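Side-chain contacts in endopolygalacturonase (PDB 1K5C), which probably hydrolyses alpha-1,4-galacturonosyl linkages within polygalacturonate chains: residues 197-202 and 206-211; 139-144 and 218-223; 25-28 and 32-35; 153-158 and 184-189; 122-125 and 130-133. All blocks are in the same frame, centred on the assembly; numbering follows the deposited sequence.

Contact 1 of 5, residues 197-202 and 206-211; sequences ISIGSI and KHVSNV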
# COMPACT_ATOMS: atom_id res chain seq x y z
N ILE A 197 -5.39 -5.82 1.42
CA ILE A 197 -5.30 -4.91 0.28
C ILE A 197 -6.38 -3.87 0.41
O ILE A 197 -7.58 -4.21 0.36
CB ILE A 197 -5.47 -5.70 -1.04
CG1 ILE A 197 -4.33 -6.73 -1.17
CG2 ILE A 197 -5.51 -4.76 -2.24
CD1 ILE A 197 -4.50 -7.71 -2.32
N SER A 198 -6.00 -2.59 0.59
CA SER A 198 -6.94 -1.55 0.93
C SER A 198 -7.00 -0.44 -0.10
O SER A 198 -6.02 0.02 -0.68
CB SER A 198 -6.56 -0.93 2.27
OG SER A 198 -6.90 -1.86 3.28
N ILE A 199 -8.26 0.08 -0.22
CA ILE A 199 -8.52 1.41 -0.79
C ILE A 199 -8.95 2.26 0.40
O ILE A 199 -9.90 1.91 1.11
CB ILE A 199 -9.58 1.38 -1.87
CG1 ILE A 199 -9.05 0.60 -3.11
CG2 ILE A 199 -10.03 2.79 -2.22
CD1 ILE A 199 -10.13 0.26 -4.12
N GLY A 200 -8.23 3.37 0.63
CA GLY A 200 -8.50 4.27 1.74
C GLY A 200 -7.60 4.00 2.93
O GLY A 200 -6.68 3.19 2.90
N SER A 201 -7.86 4.72 4.02
CA SER A 201 -9.06 5.51 4.24
C SER A 201 -9.17 6.69 3.31
O SER A 201 -8.21 7.47 3.12
CB SER A 201 -8.95 6.05 5.70
OG SER A 201 -9.98 6.93 5.90
N ILE A 202 -10.35 6.81 2.72
CA ILE A 202 -10.67 7.92 1.83
C ILE A 202 -11.05 9.13 2.67
O ILE A 202 -11.98 9.07 3.50
CB ILE A 202 -11.81 7.51 0.87
CG1 ILE A 202 -11.39 6.32 0.00
CG2 ILE A 202 -12.28 8.71 0.06
CD1 ILE A 202 -10.29 6.64 -1.02
N LYS A 206 -10.66 13.42 -1.81
CA LYS A 206 -9.88 12.37 -2.48
C LYS A 206 -10.78 11.49 -3.32
O LYS A 206 -11.93 11.20 -2.96
CB LYS A 206 -9.14 11.55 -1.39
CG LYS A 206 -8.23 12.42 -0.49
CD LYS A 206 -7.25 13.28 -1.26
CE LYS A 206 -6.39 14.07 -0.25
NZ LYS A 206 -5.56 15.06 -0.98
N HIS A 207 -10.21 11.05 -4.47
CA HIS A 207 -11.01 10.31 -5.45
C HIS A 207 -10.14 9.19 -6.01
O HIS A 207 -9.11 9.46 -6.63
CB HIS A 207 -11.41 11.22 -6.64
CG HIS A 207 -12.21 12.41 -6.17
ND1 HIS A 207 -13.58 12.36 -5.97
CD2 HIS A 207 -11.78 13.67 -5.83
CE1 HIS A 207 -13.98 13.55 -5.51
NE2 HIS A 207 -12.93 14.34 -5.45
N VAL A 208 -10.56 7.95 -5.76
CA VAL A 208 -9.85 6.75 -6.28
C VAL A 208 -10.72 6.18 -7.39
O VAL A 208 -11.93 6.00 -7.21
CB VAL A 208 -9.60 5.75 -5.16
CG1 VAL A 208 -9.17 4.42 -5.74
CG2 VAL A 208 -8.56 6.31 -4.20
N SER A 209 -10.10 5.91 -8.57
CA SER A 209 -10.89 5.38 -9.67
C SER A 209 -10.05 4.46 -10.53
O SER A 209 -8.83 4.60 -10.64
CB SER A 209 -11.46 6.51 -10.52
OG SER A 209 -10.45 7.44 -10.90
N ASN A 210 -10.75 3.53 -11.21
CA ASN A 210 -10.12 2.63 -12.17
C ASN A 210 -8.93 1.88 -11.55
O ASN A 210 -7.78 2.02 -11.98
CB ASN A 210 -9.75 3.38 -13.47
CG ASN A 210 -11.02 3.87 -14.14
OD1 ASN A 210 -11.13 5.09 -14.43
ND2 ASN A 210 -11.91 3.02 -14.41
N VAL A 211 -9.27 1.07 -10.57
CA VAL A 211 -8.31 0.24 -9.81
C VAL A 211 -8.55 -1.20 -10.24
O VAL A 211 -9.68 -1.69 -10.28
CB VAL A 211 -8.55 0.40 -8.30
CG1 VAL A 211 -7.71 -0.61 -7.52
CG2 VAL A 211 -8.25 1.82 -7.82

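Contact 2 of 5, residues 139-144 and 218-223; sequences DDFAGD and VTRSMY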
# COMPACT_ATOMS: atom_id res chain seq x y z
N ASP A 139 10.08 -5.94 3.86
CA ASP A 139 10.24 -6.94 4.92
C ASP A 139 10.24 -6.21 6.26
O ASP A 139 11.27 -5.74 6.73
CB ASP A 139 11.51 -7.76 4.75
CG ASP A 139 11.62 -8.83 5.79
OD1 ASP A 139 10.88 -8.79 6.80
OD2 ASP A 139 12.46 -9.76 5.60
N ASP A 140 9.02 -6.13 6.85
CA ASP A 140 8.83 -5.66 8.20
C ASP A 140 8.40 -6.81 9.12
O ASP A 140 7.80 -6.59 10.18
CB ASP A 140 7.82 -4.50 8.26
CG ASP A 140 8.38 -3.23 7.73
OD1 ASP A 140 9.57 -3.05 7.51
OD2 ASP A 140 7.49 -2.30 7.51
N PHE A 141 8.77 -8.04 8.76
CA PHE A 141 8.37 -9.21 9.57
C PHE A 141 8.80 -9.07 11.04
O PHE A 141 8.09 -9.54 11.94
CB PHE A 141 8.98 -10.47 8.93
CG PHE A 141 8.62 -11.71 9.70
CD1 PHE A 141 7.31 -12.24 9.66
CD2 PHE A 141 9.54 -12.36 10.49
CE1 PHE A 141 7.00 -13.37 10.38
CE2 PHE A 141 9.19 -13.49 11.23
CZ PHE A 141 7.90 -13.98 11.17
N ALA A 142 9.99 -8.50 11.30
CA ALA A 142 10.46 -8.35 12.67
C ALA A 142 9.46 -7.57 13.50
O ALA A 142 9.45 -7.69 14.75
CB ALA A 142 11.83 -7.66 12.65
N GLY A 143 8.64 -6.72 12.88
CA GLY A 143 7.62 -5.94 13.59
C GLY A 143 6.52 -6.81 14.22
O GLY A 143 5.73 -6.28 15.02
N ASP A 144 6.43 -8.08 13.86
CA ASP A 144 5.43 -8.94 14.48
C ASP A 144 5.75 -9.20 15.93
O ASP A 144 4.86 -9.49 16.75
CB ASP A 144 5.34 -10.29 13.77
CG ASP A 144 4.63 -10.28 12.43
OD1 ASP A 144 4.25 -9.21 11.95
OD2 ASP A 144 4.42 -11.41 11.91
N VAL A 218 -2.92 -13.19 -0.38
CA VAL A 218 -2.94 -12.58 0.93
C VAL A 218 -3.05 -13.72 1.94
O VAL A 218 -3.98 -14.56 1.81
CB VAL A 218 -4.11 -11.61 1.09
CG1 VAL A 218 -4.14 -11.01 2.50
CG2 VAL A 218 -4.08 -10.51 0.01
N THR A 219 -2.16 -13.75 2.93
CA THR A 219 -2.22 -14.78 3.99
C THR A 219 -2.03 -14.11 5.34
O THR A 219 -1.45 -13.02 5.46
CB THR A 219 -1.13 -15.85 3.75
OG1 THR A 219 0.16 -15.20 3.71
CG2 THR A 219 -1.37 -16.64 2.48
N ARG A 220 -2.50 -14.82 6.38
CA ARG A 220 -2.21 -14.45 7.78
C ARG A 220 -2.35 -12.93 8.00
O ARG A 220 -1.42 -12.26 8.42
CB ARG A 220 -0.83 -14.99 8.16
CG ARG A 220 -0.62 -15.11 9.66
CD ARG A 220 0.76 -15.64 10.02
NE ARG A 220 1.79 -14.73 9.63
CZ ARG A 220 2.19 -13.66 10.36
NH1 ARG A 220 1.68 -13.35 11.57
NH2 ARG A 220 3.11 -12.90 9.89
N SER A 221 -3.55 -12.45 7.70
CA SER A 221 -3.84 -11.00 7.71
C SER A 221 -5.12 -10.75 8.43
O SER A 221 -5.99 -11.61 8.58
CB SER A 221 -3.88 -10.44 6.27
OG SER A 221 -2.58 -10.53 5.64
N MET A 222 -5.34 -9.46 8.82
CA MET A 222 -6.53 -9.12 9.58
C MET A 222 -7.76 -8.98 8.67
O MET A 222 -8.89 -9.22 9.13
CB MET A 222 -6.28 -7.83 10.35
CG MET A 222 -7.34 -7.36 11.28
SD MET A 222 -6.75 -6.04 12.35
CE MET A 222 -5.26 -6.78 12.78
N TYR A 223 -7.52 -8.56 7.42
CA TYR A 223 -8.59 -8.40 6.45
C TYR A 223 -8.05 -8.94 5.13
O TYR A 223 -6.84 -8.96 4.91
CB TYR A 223 -8.98 -6.92 6.20
CG TYR A 223 -9.19 -6.11 7.47
CD1 TYR A 223 -10.43 -5.90 8.03
CD2 TYR A 223 -8.12 -5.53 8.11
CE1 TYR A 223 -10.56 -5.14 9.21
CE2 TYR A 223 -8.23 -4.79 9.27
CZ TYR A 223 -9.47 -4.62 9.82
OH TYR A 223 -9.62 -3.84 10.95

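Contact 3 of 5, residues 25-28 and 32-35; sequences FTVP and TLVL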
# COMPACT_ATOMS: atom_id res chain seq x y z
N PHE A 25 26.09 2.72 1.98
CA PHE A 25 26.60 3.63 3.02
C PHE A 25 25.52 3.80 4.06
O PHE A 25 24.39 3.32 3.90
CB PHE A 25 27.06 5.01 2.45
CG PHE A 25 26.03 5.76 1.65
CD1 PHE A 25 25.18 6.72 2.25
CD2 PHE A 25 25.94 5.57 0.29
CE1 PHE A 25 24.29 7.44 1.48
CE2 PHE A 25 25.03 6.25 -0.50
CZ PHE A 25 24.21 7.19 0.11
N THR A 26 25.89 4.47 5.16
CA THR A 26 24.92 4.87 6.18
C THR A 26 24.49 6.29 5.96
O THR A 26 25.34 7.19 5.74
CB THR A 26 25.52 4.74 7.57
OG1 THR A 26 25.79 3.35 7.78
CG2 THR A 26 24.58 5.23 8.64
N VAL A 27 23.18 6.56 6.02
CA VAL A 27 22.64 7.91 6.08
C VAL A 27 22.68 8.32 7.57
O VAL A 27 21.96 7.72 8.39
CB VAL A 27 21.21 7.94 5.53
CG1 VAL A 27 20.57 9.30 5.77
CG2 VAL A 27 21.23 7.56 4.05
N PRO A 28 23.51 9.29 7.91
CA PRO A 28 23.69 9.62 9.35
C PRO A 28 22.45 10.23 9.90
O PRO A 28 21.62 10.83 9.22
CB PRO A 28 24.87 10.63 9.35
CG PRO A 28 25.54 10.44 8.02
CD PRO A 28 24.44 10.07 7.05
N THR A 32 18.97 13.35 5.19
CA THR A 32 18.14 12.58 4.28
C THR A 32 18.90 12.33 2.98
O THR A 32 19.91 13.02 2.71
CB THR A 32 16.80 13.24 3.99
OG1 THR A 32 17.11 14.49 3.35
CG2 THR A 32 15.98 13.47 5.24
N LEU A 33 18.43 11.36 2.21
CA LEU A 33 19.04 10.98 0.92
C LEU A 33 18.04 11.34 -0.16
O LEU A 33 16.98 10.75 -0.23
CB LEU A 33 19.38 9.50 0.95
CG LEU A 33 19.97 8.96 -0.39
CD1 LEU A 33 21.24 9.76 -0.77
CD2 LEU A 33 20.30 7.49 -0.25
N VAL A 34 18.41 12.33 -0.96
CA VAL A 34 17.53 12.88 -2.00
C VAL A 34 18.22 12.75 -3.35
O VAL A 34 19.31 13.24 -3.56
CB VAL A 34 17.21 14.34 -1.71
CG1 VAL A 34 16.33 14.97 -2.81
CG2 VAL A 34 16.45 14.45 -0.35
N LEU A 35 17.53 12.08 -4.29
CA LEU A 35 18.04 11.93 -5.65
C LEU A 35 17.07 12.54 -6.64
O LEU A 35 15.88 12.18 -6.66
CB LEU A 35 18.25 10.44 -6.00
CG LEU A 35 19.31 9.71 -5.18
CD1 LEU A 35 19.18 8.20 -5.34
CD2 LEU A 35 20.73 10.20 -5.55

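Contact 4 of 5, residues 153-158 and 184-189; sequences DGFDVS and IRFENN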
# COMPACT_ATOMS: atom_id res chain seq x y z
N ASP A 153 2.60 0.23 6.71
CA ASP A 153 2.03 0.05 5.37
C ASP A 153 3.13 -0.25 4.36
O ASP A 153 4.17 0.38 4.33
CB ASP A 153 1.34 1.34 4.88
CG ASP A 153 0.25 1.90 5.77
OD1 ASP A 153 0.21 1.61 6.98
OD2 ASP A 153 -0.56 2.70 5.21
N GLY A 154 2.84 -1.20 3.45
CA GLY A 154 3.83 -1.50 2.41
C GLY A 154 3.97 -0.36 1.39
O GLY A 154 5.06 0.22 1.23
N PHE A 155 2.85 -0.09 0.74
CA PHE A 155 2.78 0.96 -0.29
C PHE A 155 1.58 1.84 0.01
O PHE A 155 0.45 1.33 0.11
CB PHE A 155 2.56 0.35 -1.70
CG PHE A 155 3.64 -0.64 -2.09
CD1 PHE A 155 4.82 -0.21 -2.72
CD2 PHE A 155 3.48 -2.01 -1.82
CE1 PHE A 155 5.79 -1.14 -3.06
CE2 PHE A 155 4.46 -2.92 -2.17
CZ PHE A 155 5.63 -2.51 -2.76
N ASP A 156 1.81 3.15 0.13
CA ASP A 156 0.74 4.16 0.23
C ASP A 156 0.74 4.94 -1.07
O ASP A 156 1.75 5.56 -1.42
CB ASP A 156 0.99 5.09 1.42
CG ASP A 156 0.87 4.40 2.76
OD1 ASP A 156 -0.15 3.61 2.88
OD2 ASP A 156 1.65 4.60 3.67
N VAL A 157 -0.38 4.88 -1.80
CA VAL A 157 -0.43 5.45 -3.14
C VAL A 157 -1.41 6.60 -3.21
O VAL A 157 -2.60 6.42 -2.96
CB VAL A 157 -0.82 4.36 -4.18
CG1 VAL A 157 -0.84 4.96 -5.59
CG2 VAL A 157 0.14 3.17 -4.09
N SER A 158 -0.90 7.77 -3.60
CA SER A 158 -1.70 8.97 -3.97
C SER A 158 -1.14 9.44 -5.30
O SER A 158 -0.21 10.25 -5.33
CB SER A 158 -1.67 10.03 -2.89
OG SER A 158 -2.36 9.60 -1.71
N ILE A 184 -4.79 2.61 -11.36
CA ILE A 184 -3.85 1.98 -10.43
C ILE A 184 -4.07 0.46 -10.48
O ILE A 184 -5.19 -0.00 -10.31
CB ILE A 184 -4.03 2.54 -8.99
CG1 ILE A 184 -3.78 4.06 -8.98
CG2 ILE A 184 -3.08 1.80 -8.02
CD1 ILE A 184 -4.44 4.75 -7.84
N ARG A 185 -2.96 -0.25 -10.71
CA ARG A 185 -2.99 -1.69 -10.88
C ARG A 185 -2.07 -2.32 -9.82
O ARG A 185 -0.92 -1.91 -9.70
CB ARG A 185 -2.55 -2.08 -12.28
CG ARG A 185 -2.62 -3.58 -12.54
CD ARG A 185 -2.15 -3.83 -13.98
NE ARG A 185 -3.33 -3.93 -14.66
CZ ARG A 185 -4.14 -4.87 -15.14
NH1 ARG A 185 -4.05 -6.16 -15.14
NH2 ARG A 185 -5.11 -4.16 -15.63
N PHE A 186 -2.60 -3.28 -9.06
CA PHE A 186 -1.86 -4.00 -8.01
C PHE A 186 -1.97 -5.49 -8.42
O PHE A 186 -3.06 -6.07 -8.25
CB PHE A 186 -2.45 -3.70 -6.66
CG PHE A 186 -1.69 -4.27 -5.47
CD1 PHE A 186 -0.49 -3.67 -5.08
CD2 PHE A 186 -2.17 -5.36 -4.76
CE1 PHE A 186 0.21 -4.18 -3.96
CE2 PHE A 186 -1.47 -5.86 -3.65
CZ PHE A 186 -0.30 -5.26 -3.25
N GLU A 187 -0.92 -6.05 -9.01
CA GLU A 187 -1.02 -7.35 -9.65
C GLU A 187 0.12 -8.30 -9.22
O GLU A 187 1.30 -7.95 -9.22
CB GLU A 187 -1.01 -7.20 -11.19
CG GLU A 187 -1.18 -8.53 -11.91
CD GLU A 187 -1.58 -8.39 -13.37
OE1 GLU A 187 -1.34 -7.34 -13.99
OE2 GLU A 187 -2.11 -9.40 -13.91
N ASN A 188 -0.28 -9.55 -8.91
CA ASN A 188 0.70 -10.63 -8.67
C ASN A 188 1.63 -10.30 -7.52
O ASN A 188 2.84 -10.63 -7.57
CB ASN A 188 1.46 -10.98 -9.95
CG ASN A 188 0.58 -11.56 -11.04
OD1 ASN A 188 -0.59 -11.92 -10.81
ND2 ASN A 188 1.07 -11.63 -12.25
N ASN A 189 1.08 -9.73 -6.45
CA ASN A 189 1.82 -9.45 -5.23
C ASN A 189 1.47 -10.47 -4.13
O ASN A 189 0.43 -11.12 -4.22
CB ASN A 189 1.50 -8.02 -4.73
CG ASN A 189 1.81 -7.02 -5.80
OD1 ASN A 189 2.95 -6.73 -6.13
ND2 ASN A 189 0.75 -6.45 -6.38

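Contact 5 of 5, residues 122-125 and 130-133; sequences ISVG and HLTL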
# COMPACT_ATOMS: atom_id res chain seq x y z
N ILE A 122 6.73 2.67 1.86
CA ILE A 122 6.95 3.34 0.55
C ILE A 122 5.72 4.19 0.19
O ILE A 122 4.62 3.67 0.04
CB ILE A 122 7.23 2.32 -0.56
CG1 ILE A 122 8.41 1.43 -0.19
CG2 ILE A 122 7.43 3.03 -1.90
CD1 ILE A 122 8.69 0.31 -1.18
N SER A 123 5.95 5.50 0.07
CA SER A 123 4.94 6.43 -0.40
C SER A 123 5.15 6.71 -1.88
O SER A 123 6.28 7.01 -2.30
CB SER A 123 5.06 7.73 0.43
OG SER A 123 4.21 8.72 -0.11
N VAL A 124 4.09 6.58 -2.65
CA VAL A 124 4.14 6.68 -4.11
C VAL A 124 3.32 7.87 -4.54
O VAL A 124 2.10 7.94 -4.28
CB VAL A 124 3.59 5.39 -4.72
CG1 VAL A 124 3.63 5.44 -6.24
CG2 VAL A 124 4.34 4.18 -4.15
N GLY A 125 3.95 8.76 -5.29
CA GLY A 125 3.23 9.87 -5.96
C GLY A 125 3.69 11.22 -5.53
O GLY A 125 4.34 11.38 -4.48
N HIS A 130 3.59 7.01 -16.52
CA HIS A 130 3.39 5.75 -15.81
C HIS A 130 4.56 5.47 -14.86
O HIS A 130 5.73 5.71 -15.18
CB HIS A 130 3.25 4.60 -16.82
CG HIS A 130 2.45 3.45 -16.20
ND1 HIS A 130 1.07 3.45 -16.38
CD2 HIS A 130 2.59 2.52 -15.32
CE1 HIS A 130 0.45 2.47 -15.77
NE2 HIS A 130 1.43 1.87 -15.10
N LEU A 131 4.23 4.93 -13.69
CA LEU A 131 5.20 4.53 -12.68
C LEU A 131 4.95 3.07 -12.31
O LEU A 131 3.83 2.75 -11.88
CB LEU A 131 5.08 5.48 -11.47
CG LEU A 131 6.05 5.15 -10.32
CD1 LEU A 131 7.52 5.33 -10.72
CD2 LEU A 131 5.75 6.08 -9.15
N THR A 132 5.98 2.25 -12.47
CA THR A 132 5.89 0.83 -12.19
C THR A 132 6.86 0.47 -11.10
O THR A 132 8.06 0.80 -11.20
CB THR A 132 6.21 -0.01 -13.44
OG1 THR A 132 5.21 0.31 -14.43
CG2 THR A 132 6.12 -1.51 -13.16
N LEU A 133 6.37 -0.22 -10.07
CA LEU A 133 7.19 -0.80 -9.00
C LEU A 133 7.08 -2.32 -9.16
O LEU A 133 5.96 -2.86 -9.16
CB LEU A 133 6.71 -0.38 -7.61
CG LEU A 133 7.16 0.99 -7.08
CD1 LEU A 133 7.38 2.14 -7.97
CD2 LEU A 133 6.28 1.38 -5.87

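Contact 1 of 5, residues 197-202 and 206-211
Val208 sits between Ile199 and Ile202 and gives one methyl to each. The contact spans a turn of the parallel beta-helix, the fold of family 28 polygalacturonases. Strand 197-202 lies on one wall and, after the turn 203-205, strand 207-209 follows on the next. Val208 CG2 meets Ile202 CD1 at 3.6 Å. Val208 CG1 meets Ile199 CG2 at 4.0 Å. In both pairs the side chains run at a slant to one another. Ile202 sets out past the other strand. Its second torsion of -68° folds CD1 back, and this brings the end of the chain onto Val208. Ile199 also reaches past the corner at Asn210. Its CD1 lies 4.3 Å from Val211 CG1, a looser touch. Where the two segments come closest in sequence, Ile202 CG2 rests 3.9 Å from the backbone O of Lys206. The lysine directs its CB inward, but its long chain leads out to the surface, where it touches Asp180.

Neighbouring coils supply the next shell. Val208 and Val211 both pack on Ile178 of the preceding coil. Ile199 and Ile202 both pack on Val238 of the following one. The outer side of strand 197-202 looks the other way: Ser198 touches Arg226 and Lys228, two galacturonate-binding residues. A cis peptide joins Gly200 to Ser201, and Ser201 touches Tyr262 of the same binding site. On the outside of the second strand, His207 ND1 is hydrogen-bonded to Ser237 OG.

Contact 2 of 5, residues 139-144 and 218-223
Asp144 and Arg220 form a salt bridge, and this is the tight part of the contact. NH2 of Arg220 gives the short bond, 2.8 Å to Asp144 OD2, at an N-H...O angle of 148°. It uses the syn lone pair of that oxygen. NH1 of Arg220 adds only a weak bond to the same OD2, at 3.4 Å. The two flat groups are turned 69° against each other, so this is not the flat two-oxygen pairing of a carboxylate with a guanidinium. One oxygen takes both bonds. A bend at the third torsion of Arg220 swings the guanidinium toward the acid.

The bridge joins two surface elements of the parallel beta-helix. One is the 3-10 turn 141-144 after strand 130-139. The other is the corner at Arg220 on strand 207-221. Asp144 lies about 9 Å from His195, side chain to side chain, so the bridge is near the galacturonate-binding cleft.

The Phe141 side is looser. Its ring edge meets Arg220, with CE1 3.9 Å from NH2. Ring and guanidinium stand nearly perpendicular. Both residues are exposed to solvent. Behind them, an Asx turn fixes the start of the 3-10 turn: Phe141 N donates to Asp139 OD1 at 3.0 Å.

Contact 3 of 5, residues 25-28 and 32-35
Phe25 and Leu33 cross at a slant. CZ, the far corner of the ring, reaches both methyls at the tip of the leucine. It lies 3.9 Å from Leu33 CD2 and 4.0 Å from Leu33 CD1. CZ is the ring atom that meets the leucine fork. CD2 comes obliquely to the ring. Phe25 holds its CG between its own backbone N and carbonyl carbon, and a first torsion of 55° carries the ring across to Leu33. The leucine has CG opposite its backbone N, at 177°, which extends the fork toward the ring.

Val27 approaches the same leucine at its base. The two side chains cross at about a right angle. Val27 CG2 lies 4.1 Å from Leu33 CB. Its other methyl, CG1, turns to the backbone and comes within 4.3 Å of Thr32 CA. Leu33 is thus touched at both ends, by Val27 at CB and by Phe25 at the tip. Thr32 directs its own CB away from the other strand and takes part through its backbone side. All of this is apolar packing, away from the substrate-binding residues.

The contact closes a corner in the first coils of the parallel beta-helix. Strand 25-27 pairs in parallel with strand 49-51, and Val27 and Leu33 both pack on Ile49 there. Strand 33-35 is the outermost strand of its sheet within the chain. It runs parallel to strand 61-65, where Leu33 touches Phe61. On the N-terminal side, Val8 and Ala11 of a loop cover Val27 and Leu33 respectively.

Contact 4 of 5, residues 153-158 and 184-189
The first torsions of Phe155 and Phe186 bring their rings together. Phe155 holds its CG opposite its carbonyl carbon, at -58°. Phe186 holds its CG opposite its backbone N, at -174°. The second choice matters because Phe186 does not set out toward the other strand, yet its ring end comes nearer. Phe186 CE1 then lies 4.5 Å from Phe155 CD2. That CD2 is at the edge of the Phe186 ring, near its plane. Relative to the Phe155 ring the approach is oblique. The touch is loose.

Val157, two residues after Phe155, touches Ile184, two residues before Phe186. The extended end of the isoleucine reaches across, with CD1 4.3 Å from Val157 CG1.

The Phe186 ring has a polar neighbour in its own segment. Asn189 ND2 stands 3.1 Å above the ring plane, over its centre. The amide is held there from outside the contact: ND2 is hydrogen-bonded to Ile164 O, and OD1 accepts from Cys167 N. On the outer side of the strand, Arg185 NH1 bonds Glu187 OE1 in a salt bridge of 3.2 Å.

Strand 162-170 adds to the packing, with Cys167 and Val169 against Phe155 and Ile164 against Val157. Aromatic and aliphatic side chains meeting across the interior from different walls are characteristic of the core of a parallel beta-helix.

Contact 5 of 5, residues 122-125 and 130-133
Val124 places its CB toward strand 130-133, and its two methyls do the touching. CB itself serves as the branch point. From it, CG1 lies opposite the backbone N and points to Leu131, whose CD2 is 3.7 Å away. The side chains meet at a slant there. CG2 lies opposite the carbonyl carbon and turns to Leu133, with CD2 at 3.8 Å. In this second pair the side chains pass one another in opposite directions. The valine thus fills the place between two leucines that are two residues apart on one strand.

Leu133 CD2 has a further, looser neighbour in this contact. Ile122 CG2 lies 4.5 Å from it.

The two strands run nearly antiparallel, at 160°, with their axes 9.4 Å apart at the closest. This is too wide for backbone pairing, and side chains alone bridge it. Leu131 and Leu133 also pack on Tyr109 of the preceding coil. Val162 of the following coil covers Val124. Aliphatic side chains directed inward from two walls, as here, form the interior of a parallel beta-helix.

Contacts 1, 4 and 5 are buried, and apolar side chains carry them. Contact 3 is similar in chemistry but only partly buried, in the early coils. Contact 2 is the surface one and rests on charge. Contacts 1 and 2 share strand 207-221, the first near its start and the second at a corner further on. Contacts 4 and 5 adjoin directly: strands 155-158 and 122-127 are neighbours, and Phe155 CE1 packs 3.8 Å from Leu133 CD2. Contact 4 also reaches contact 1, where Phe186 CE2 lies 3.8 Å from Ile197 CD1. Contact 3 stands apart, its centre about 20 Å from that of contact 5.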